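PDB 6GUP: siderophore biosynthesis lipase/esterase, putative from Aspergillus fumigatus, which hydrolyses the ester bonds of the siderophore fusarinine C, yielding fusarinine and iron, but does not act on triacetylfusarinine C. Local coordinates for residues P165-D168 against R169-I172; E248-L251 against F252-D255; S257-Q260 against L261-F265; W292-K295 against D296-L299. One frame throughout, in Å; residues are numbered along the deposited sequence.

Contact 1: residues P165-D168 against R169-I172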
loop_
_atom_site.group_PDB
_atom_site.type_symbol
_atom_site.label_atom_id
_atom_site.label_comp_id
_atom_site.label_asym_id
_atom_site.label_seq_id
_atom_site.Cartn_x
_atom_site.Cartn_y
_atom_site.Cartn_z
ATOM N N PRO A 165 7.555 3.199 20.668
ATOM C CA PRO A 165 7.606 1.736 20.568
ATOM C C PRO A 165 6.810 1.104 21.709
ATOM O O PRO A 165 7.265 1.087 22.855
ATOM C CB PRO A 165 9.101 1.421 20.678
ATOM C CG PRO A 165 9.672 2.559 21.442
ATOM C CD PRO A 165 8.852 3.764 21.088
ATOM N N VAL A 166 5.624 0.601 21.376
ATOM C CA VAL A 166 4.629 0.181 22.356
ATOM C C VAL A 166 4.246 -1.275 22.099
ATOM O O VAL A 166 4.080 -1.689 20.950
ATOM C CB VAL A 166 3.389 1.106 22.281
ATOM C CG1 VAL A 166 2.194 0.533 23.035
ATOM C CG2 VAL A 166 3.740 2.487 22.821
ATOM N N SER A 167 4.109 -2.039 23.182
ATOM C CA SER A 167 3.677 -3.434 23.107
ATOM C C SER A 167 2.195 -3.518 22.745
ATOM O O SER A 167 1.346 -2.989 23.468
ATOM C CB SER A 167 3.928 -4.150 24.440
ATOM O OG SER A 167 3.296 -5.419 24.478
ATOM N N ASP A 168 1.898 -4.171 21.620
ATOM C CA ASP A 168 0.514 -4.456 21.220
ATOM C C ASP A 168 -0.171 -5.376 22.225
ATOM O O ASP A 168 -1.353 -5.199 22.525
ATOM C CB ASP A 168 0.459 -5.100 19.828
ATOM C CG ASP A 168 0.778 -4.122 18.710
ATOM O OD1 ASP A 168 0.247 -2.991 18.718
ATOM O OD2 ASP A 168 1.554 -4.495 17.804
ATOM N N ARG A 169 0.574 -6.359 22.726
ATOM C CA ARG A 169 0.092 -7.257 23.777
ATOM C C ARG A 169 -0.387 -6.478 25.004
ATOM O O ARG A 169 -1.502 -6.695 25.483
ATOM C CB ARG A 169 1.183 -8.263 24.175
ATOM C CG ARG A 169 0.974 -8.909 25.534
ATOM C CD ARG A 169 2.045 -9.922 25.878
ATOM N NE ARG A 169 1.909 -10.301 27.285
ATOM C CZ ARG A 169 2.587 -9.780 28.312
ATOM N NH1 ARG A 169 2.337 -10.228 29.543
ATOM N NH2 ARG A 169 3.530 -8.851 28.143
ATOM N N GLU A 170 0.463 -5.585 25.506
ATOM C CA GLU A 170 0.118 -4.759 26.670
ATOM C C GLU A 170 -0.935 -3.691 26.362
ATOM O O GLU A 170 -1.674 -3.286 27.259
ATOM C CB GLU A 170 1.365 -4.125 27.293
ATOM C CG GLU A 170 2.195 -5.118 28.090
ATOM C CD GLU A 170 3.300 -4.464 28.888
ATOM O OE1 GLU A 170 3.997 -3.583 28.345
ATOM O OE2 GLU A 170 3.487 -4.849 30.062
ATOM N N ALA A 171 -1.001 -3.239 25.109
ATOM C CA ALA A 171 -2.071 -2.336 24.670
ATOM C C ALA A 171 -3.447 -3.002 24.720
ATOM O O ALA A 171 -4.428 -2.365 25.104
ATOM C CB ALA A 171 -1.791 -1.803 23.273
ATOM N N ILE A 172 -3.510 -4.279 24.339
ATOM C CA ILE A 172 -4.754 -5.054 24.409
ATOM C C ILE A 172 -5.171 -5.306 25.866
ATOM O O ILE A 172 -6.353 -5.203 26.193
ATOM C CB ILE A 172 -4.652 -6.377 23.604
ATOM C CG1 ILE A 172 -4.548 -6.059 22.105
ATOM C CG2 ILE A 172 -5.867 -7.266 23.852
ATOM C CD1 ILE A 172 -4.147 -7.228 21.231
#
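S167 and E170 meet at the first turn of helix 168-178. OG of S167 accepts the backbone N-H of E170 at 3.0 Å from OG to N, and the bond is nearly straight (170° at the hydrogen). The hydroxyl lies anti to the backbone N of S167 (chi1 169°), on the carbonyl side, which puts it in line with the E170 N-H. CB of E170 packs against the same hydroxyl, 3.7 Å from S167 OG. CB of R169 is close to it as well.

The carbonyls then take up the next two amides. S167 O accepts from A171 N at 2.9 Å, and D168 O accepts from I172 N at 3.0 Å. CG1 of I172 rests 3.3 Å from D168 O.

S167 OG is also hydrogen-bonded to S253 OG, so the buried hydroxyl has a second partner. E170 OE2 bonds to S254 OG, and R169 NH2 forms a salt bridge with D255 OD1. The side chain of D168 instead touches Q127 and Y223.

This is a serine N-cap on the helix that follows strand 159-163, a parallel strand in the central sheet of the alpha/beta-hydrolase fold.

Contact 2: residues E248-L251 against F252-D255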
loop_
_atom_site.group_PDB
_atom_site.type_symbol
_atom_site.label_atom_id
_atom_site.label_comp_id
_atom_site.label_asym_id
_atom_site.label_seq_id
_atom_site.Cartn_x
_atom_site.Cartn_y
_atom_site.Cartn_z
ATOM N N GLU A 248 7.623 -12.820 18.076
ATOM C CA GLU A 248 8.367 -11.916 17.187
ATOM C C GLU A 248 7.979 -10.446 17.377
ATOM O O GLU A 248 8.847 -9.570 17.409
ATOM C CB GLU A 248 8.149 -12.326 15.721
ATOM C CG GLU A 248 8.812 -11.424 14.688
ATOM C CD GLU A 248 8.496 -11.832 13.265
ATOM O OE1 GLU A 248 7.320 -11.709 12.864
ATOM O OE2 GLU A 248 9.423 -12.255 12.543
ATOM N N ASP A 249 6.677 -10.190 17.489
ATOM C CA ASP A 249 6.151 -8.832 17.660
ATOM C C ASP A 249 6.450 -8.254 19.038
ATOM O O ASP A 249 6.687 -7.050 19.167
ATOM C CB ASP A 249 4.633 -8.807 17.438
ATOM C CG ASP A 249 4.233 -9.234 16.036
ATOM O OD1 ASP A 249 4.959 -8.906 15.073
ATOM O OD2 ASP A 249 3.183 -9.895 15.896
ATOM N N ASP A 250 6.444 -9.110 20.060
ATOM C CA ASP A 250 6.543 -8.671 21.450
ATOM C C ASP A 250 7.985 -8.310 21.839
ATOM O O ASP A 250 8.660 -9.043 22.567
ATOM C CB ASP A 250 5.949 -9.748 22.374
ATOM C CG ASP A 250 5.716 -9.251 23.790
ATOM O OD1 ASP A 250 5.581 -8.027 23.984
ATOM O OD2 ASP A 250 5.655 -10.094 24.710
ATOM N N LEU A 251 8.435 -7.161 21.336
ATOM C CA LEU A 251 9.770 -6.626 21.616
ATOM C C LEU A 251 9.765 -5.611 22.761
ATOM O O LEU A 251 10.781 -5.449 23.438
ATOM C CB LEU A 251 10.345 -5.961 20.358
ATOM C CG LEU A 251 10.591 -6.869 19.147
ATOM C CD1 LEU A 251 10.817 -6.044 17.889
ATOM C CD2 LEU A 251 11.771 -7.797 19.392
ATOM N N PHE A 252 8.626 -4.947 22.983
ATOM C CA PHE A 252 8.555 -3.761 23.844
ATOM C C PHE A 252 7.695 -3.918 25.109
ATOM O O PHE A 252 7.348 -2.915 25.740
ATOM C CB PHE A 252 8.054 -2.568 23.013
ATOM C CG PHE A 252 8.837 -2.338 21.746
ATOM C CD1 PHE A 252 10.216 -2.144 21.792
ATOM C CD2 PHE A 252 8.201 -2.307 20.505
ATOM C CE1 PHE A 252 10.945 -1.932 20.631
ATOM C CE2 PHE A 252 8.927 -2.095 19.341
ATOM C CZ PHE A 252 10.301 -1.908 19.403
ATOM N N SER A 253 7.369 -5.155 25.498
ATOM C CA SER A 253 6.610 -5.395 26.737
ATOM C C SER A 253 7.457 -5.100 27.976
ATOM O O SER A 253 8.646 -5.417 28.016
ATOM C CB SER A 253 6.068 -6.828 26.807
ATOM O OG SER A 253 4.860 -6.941 26.078
ATOM N N SER A 254 6.823 -4.498 28.979
ATOM C CA SER A 254 7.498 -4.065 30.203
ATOM C C SER A 254 7.931 -5.199 31.136
ATOM O O SER A 254 8.809 -4.992 31.974
ATOM C CB SER A 254 6.612 -3.077 30.970
ATOM O OG SER A 254 5.443 -3.706 31.465
ATOM N N ASP A 255 7.324 -6.380 30.996
ATOM C CA ASP A 255 7.645 -7.537 31.850
ATOM C C ASP A 255 8.615 -8.553 31.213
ATOM O O ASP A 255 8.768 -9.664 31.730
ATOM C CB ASP A 255 6.354 -8.231 32.331
ATOM C CG ASP A 255 5.542 -8.848 31.198
ATOM O OD1 ASP A 255 5.716 -8.443 30.027
ATOM O OD2 ASP A 255 4.711 -9.736 31.485
HETATM O O HOH W 1 6.303 -5.186 21.372
HETATM O O HOH W 2 10.656 -4.473 26.461
#
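D250 and S253 are joined by a very short hydrogen bond, from S253 OG to D250 OD1 at 2.5 Å. D250 is the centre of an inverse gamma turn, in which L251 N donates to D249 O at 2.8 Å. The turn belongs to the loop between helices 231-238 and 258-262. CG of D250 is anti to the backbone N (chi1 -167°), and this carries the carboxylate along the chain toward the S253 hydroxyl.

L251 and F252 make the apolar half of the contact. CB of L251 sits over the middle of one face of the F252 ring, 3.9 Å from its centroid and 4° off the ring normal. It is a CH-pi contact between neighbours in sequence.

Farther out, a weak bond from R169 NH2 to S253 OG ties the carboxylate and hydroxyl pair to the start of helix 168-178. The ring of F252 also meets W302, with the planes at about 55°, and touches Q127 and L130 of helix 125-134.

Two waters bridge backbone atoms of the loop. One links D249 O and F252 N. The other donates to L251 O at 3.2 Å and to S253 O at 2.7 Å.

Contact 3: residues S257-Q260 against L261-F265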
loop_
_atom_site.group_PDB
_atom_site.type_symbol
_atom_site.label_atom_id
_atom_site.label_comp_id
_atom_site.label_asym_id
_atom_site.label_seq_id
_atom_site.Cartn_x
_atom_site.Cartn_y
_atom_site.Cartn_z
ATOM N N SER A 257 12.222 -10.120 30.543
ATOM C CA SER A 257 13.410 -10.244 31.388
ATOM C C SER A 257 14.624 -9.574 30.749
ATOM O O SER A 257 14.629 -9.280 29.551
ATOM C CB SER A 257 13.725 -11.719 31.653
ATOM O OG SER A 257 14.119 -12.380 30.462
ATOM N N ASP A 258 15.653 -9.353 31.565
ATOM C CA ASP A 258 16.935 -8.824 31.084
ATOM C C ASP A 258 17.635 -9.783 30.117
ATOM O O ASP A 258 18.370 -9.336 29.233
ATOM C CB ASP A 258 17.867 -8.488 32.258
ATOM C CG ASP A 258 17.428 -7.249 33.026
ATOM O OD1 ASP A 258 17.043 -6.242 32.393
ATOM O OD2 ASP A 258 17.484 -7.274 34.272
ATOM N N GLU A 259 17.410 -11.088 30.287
ATOM C CA GLU A 259 17.887 -12.089 29.326
ATOM C C GLU A 259 17.260 -11.862 27.948
ATOM O O GLU A 259 17.959 -11.885 26.937
ATOM C CB GLU A 259 17.581 -13.519 29.800
ATOM C CG GLU A 259 18.500 -14.571 29.187
ATOM C CD GLU A 259 17.807 -15.896 28.919
ATOM O OE1 GLU A 259 17.157 -16.431 29.841
ATOM O OE2 GLU A 259 17.923 -16.407 27.784
ATOM N N GLN A 260 15.946 -11.634 27.926
ATOM C CA GLN A 260 15.206 -11.398 26.676
ATOM C C GLN A 260 15.573 -10.076 25.997
ATOM O O GLN A 260 15.690 -10.027 24.769
ATOM C CB GLN A 260 13.696 -11.465 26.924
ATOM C CG GLN A 260 13.201 -12.888 27.160
ATOM C CD GLN A 260 11.903 -12.974 27.946
ATOM O OE1 GLN A 260 11.415 -11.986 28.499
ATOM N NE2 GLN A 260 11.338 -14.169 28.004
ATOM N N LEU A 261 15.756 -9.017 26.787
ATOM C CA LEU A 261 16.227 -7.726 26.261
ATOM C C LEU A 261 17.653 -7.815 25.705
ATOM O O LEU A 261 17.995 -7.092 24.769
ATOM C CB LEU A 261 16.152 -6.633 27.333
ATOM C CG LEU A 261 14.759 -6.259 27.850
ATOM C CD1 LEU A 261 14.875 -5.307 29.030
ATOM C CD2 LEU A 261 13.899 -5.647 26.755
ATOM N N GLY A 262 18.471 -8.697 26.282
ATOM C CA GLY A 262 19.803 -9.004 25.756
ATOM C C GLY A 262 19.803 -9.622 24.364
ATOM O O GLY A 262 20.755 -9.438 23.603
ATOM N N LYS A 263 18.738 -10.354 24.038
ATOM C CA LYS A 263 18.564 -10.959 22.711
ATOM C C LYS A 263 18.133 -9.972 21.622
ATOM O O LYS A 263 18.260 -10.286 20.438
ATOM C CB LYS A 263 17.547 -12.108 22.766
ATOM C CG LYS A 263 17.871 -13.174 23.800
ATOM C CD LYS A 263 17.355 -14.547 23.407
ATOM C CE LYS A 263 17.562 -15.548 24.533
ATOM N NZ LYS A 263 17.655 -16.947 24.035
ATOM N N THR A 264 17.618 -8.803 22.013
ATOM C CA THR A 264 17.128 -7.797 21.065
ATOM C C THR A 264 17.947 -6.504 21.154
ATOM O O THR A 264 18.805 -6.263 20.303
ATOM C CB THR A 264 15.626 -7.521 21.279
ATOM O OG1 THR A 264 15.396 -7.104 22.631
ATOM C CG2 THR A 264 14.815 -8.782 20.997
ATOM N N PHE A 265 17.705 -5.691 22.184
ATOM C CA PHE A 265 18.477 -4.455 22.394
ATOM C C PHE A 265 19.967 -4.750 22.589
ATOM O O PHE A 265 20.818 -4.029 22.064
ATOM C CB PHE A 265 17.957 -3.672 23.603
ATOM C CG PHE A 265 16.635 -2.999 23.373
ATOM C CD1 PHE A 265 16.573 -1.731 22.803
ATOM C CD2 PHE A 265 15.448 -3.624 23.743
ATOM C CE1 PHE A 265 15.353 -1.104 22.598
ATOM C CE2 PHE A 265 14.224 -3.002 23.538
ATOM C CZ PHE A 265 14.176 -1.740 22.965
#
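S257 precedes a short helix that starts at D258; L261 N bonds to S257 O and G262 N to D258 O, both at 3.0 Å. The next step is looser. K263 N makes only weak bonds, to E259 O and to Q260 O.

S257 and Q260 form a capping box at the start. Q260 N donates to S257 OG at 3.2 Å. In return, S257 N donates to Q260 OE1 at 2.9 Å, coming from above the plane of the amide carbonyl. CG of Q260 lies beside its own backbone N (chi1 -73°), and the chain extends beyond it, so the amide reaches back past the helix start. The other end of that amide, NE2, has a weak bond to S242 O.

L261 lies along the first turn, with CG 3.5 Å from S257 O. Its apolar side chain joins this turn to helix 295-307, packing on R301, W302 and A305. At the surface, E259 and K263 run side by side and point the same way. OE2 of E259 is 3.4 Å from K263 CE and 3.8 Å from K263 NZ, a long salt bridge.

The chemistry differs between the two ends. Paired bonds satisfy S257 N and Q260 N, which precede the first helical bond. The later turn has weaker bonds and an exposed ion pair, which probably adds little. The start of the helix is therefore probably held more firmly than the turn at K263.

Contact 4: residues W292-K295 against D296-L299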
loop_
_atom_site.group_PDB
_atom_site.type_symbol
_atom_site.label_atom_id
_atom_site.label_comp_id
_atom_site.label_asym_id
_atom_site.label_seq_id
_atom_site.Cartn_x
_atom_site.Cartn_y
_atom_site.Cartn_z
ATOM N N TRP A 292 -0.180 0.845 34.861
ATOM C CA TRP A 292 0.691 -0.004 35.692
ATOM C C TRP A 292 2.140 -0.144 35.177
ATOM O O TRP A 292 3.001 -0.630 35.912
ATOM C CB TRP A 292 0.058 -1.390 35.941
ATOM C CG TRP A 292 -0.073 -2.310 34.744
ATOM C CD1 TRP A 292 0.914 -3.067 34.175
ATOM C CD2 TRP A 292 -1.270 -2.600 34.010
ATOM N NE1 TRP A 292 0.410 -3.792 33.121
ATOM C CE2 TRP A 292 -0.928 -3.526 32.998
ATOM C CE3 TRP A 292 -2.599 -2.160 34.103
ATOM C CZ2 TRP A 292 -1.867 -4.019 32.081
ATOM C CZ3 TRP A 292 -3.534 -2.653 33.192
ATOM C CH2 TRP A 292 -3.160 -3.573 32.193
ATOM N N VAL A 293 2.405 0.277 33.936
ATOM C CA VAL A 293 3.759 0.269 33.368
ATOM C C VAL A 293 4.513 1.536 33.785
ATOM O O VAL A 293 4.039 2.650 33.548
ATOM C CB VAL A 293 3.730 0.179 31.820
ATOM C CG1 VAL A 293 5.142 0.195 31.237
ATOM C CG2 VAL A 293 2.989 -1.074 31.369
ATOM N N ASP A 294 5.681 1.353 34.403
ATOM C CA ASP A 294 6.603 2.455 34.685
ATOM C C ASP A 294 7.444 2.693 33.425
ATOM O O ASP A 294 8.313 1.885 33.091
ATOM C CB ASP A 294 7.489 2.120 35.895
ATOM C CG ASP A 294 8.209 3.340 36.468
ATOM O OD1 ASP A 294 8.485 4.307 35.725
ATOM O OD2 ASP A 294 8.513 3.323 37.679
ATOM N N LYS A 295 7.173 3.799 32.734
ATOM C CA LYS A 295 7.858 4.129 31.474
ATOM C C LYS A 295 9.340 4.471 31.670
ATOM O O LYS A 295 10.161 4.205 30.790
ATOM C CB LYS A 295 7.164 5.296 30.769
ATOM C CG LYS A 295 5.731 5.020 30.343
ATOM C CD LYS A 295 5.114 6.254 29.706
ATOM C CE LYS A 295 3.607 6.127 29.581
ATOM N NZ LYS A 295 3.006 7.401 29.106
ATOM N N ASP A 296 9.666 5.066 32.818
ATOM C CA ASP A 296 11.045 5.446 33.150
ATOM C C ASP A 296 11.916 4.221 33.418
ATOM O O ASP A 296 13.057 4.153 32.953
ATOM C CB ASP A 296 11.071 6.379 34.363
ATOM C CG ASP A 296 10.412 7.712 34.082
ATOM O OD1 ASP A 296 10.956 8.483 33.266
ATOM O OD2 ASP A 296 9.354 7.996 34.682
ATOM N N THR A 297 11.375 3.268 34.176
ATOM C CA THR A 297 12.021 1.970 34.390
ATOM C C THR A 297 12.236 1.252 33.058
ATOM O O THR A 297 13.304 0.696 32.823
ATOM C CB THR A 297 11.197 1.069 35.338
ATOM O OG1 THR A 297 10.976 1.754 36.576
ATOM C CG2 THR A 297 11.916 -0.256 35.627
ATOM N N LEU A 298 11.223 1.284 32.191
ATOM C CA LEU A 298 11.288 0.616 30.888
ATOM C C LEU A 298 12.419 1.157 30.004
ATOM O O LEU A 298 13.157 0.373 29.405
ATOM C CB LEU A 298 9.940 0.721 30.160
ATOM C CG LEU A 298 9.767 -0.052 28.847
ATOM C CD1 LEU A 298 10.067 -1.530 29.035
ATOM C CD2 LEU A 298 8.356 0.142 28.314
ATOM N N LEU A 299 12.559 2.484 29.940
ATOM C CA LEU A 299 13.642 3.118 29.162
ATOM C C LEU A 299 15.039 2.816 29.711
ATOM O O LEU A 299 15.967 2.582 28.933
ATOM C CB LEU A 299 13.456 4.645 29.060
ATOM C CG LEU A 299 12.406 5.201 28.092
ATOM C CD1 LEU A 299 12.432 6.723 28.109
ATOM C CD2 LEU A 299 12.600 4.692 26.669
HETATM O O HOH W 3 8.071 6.865 36.800
#
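D294 turns its carboxylate toward the amides of D296 and T297, because CG is anti to the backbone N (chi1 -165°). T297 has OG1 beside its own backbone N (chi1 -56°), which sets the hydroxyl next to the same carboxylate. D294 is the N-cap of helix 295-307. OD1 accepts from D296 N at 3.2 Å and from T297 N at 3.4 Å. Both bonds are weak, although the second is nearly straight (169°). The side chains of D294 and T297 cross at about a right angle, with OD2 of D294 3.1 Å from T297 OG1.

The main chain continues the turn. D294 O accepts from L298 N, and K295 O from L299 N, both at 3.1 Å. On the buried side, V293 CG1 meets L298 CD2 at 4.3 Å.

The K295 side chain is extended and leads away from the turn. Its NZ bonds to the carbonyls of S283 and G284, at the end of strand 278-283, and its side chain touches D286, the probable acid of a Ser-His-Asp triad.

The carboxylates of D294 and D296 come close, which would be unfavourable if both are charged. A water between them donates to D294 OD1 at 2.8 Å and to D296 OD2 at 2.7 Å.

Contact 2 lies in the middle of the group. It touches contact 1, with centres about 8 Å apart, through two hydroxyl-mediated hydrogen bonds of 2.7 Å, S167 OG to S253 OG and E170 OE2 to S254 OG. It meets contact 3 by apolar packing, as L251 CD2 lies 3.6 Å from T264 CG2 and the rings of F252 and F265 touch. It meets contact 4 where S254 CB is 3.6 Å from V293 CG1. Contacts 3 and 4 do not touch, their nearest atoms being about 6 Å apart. V166 of contact 1 and K295 of contact 4 both touch D286, which with S123 and H327 probably forms the catalytic triad.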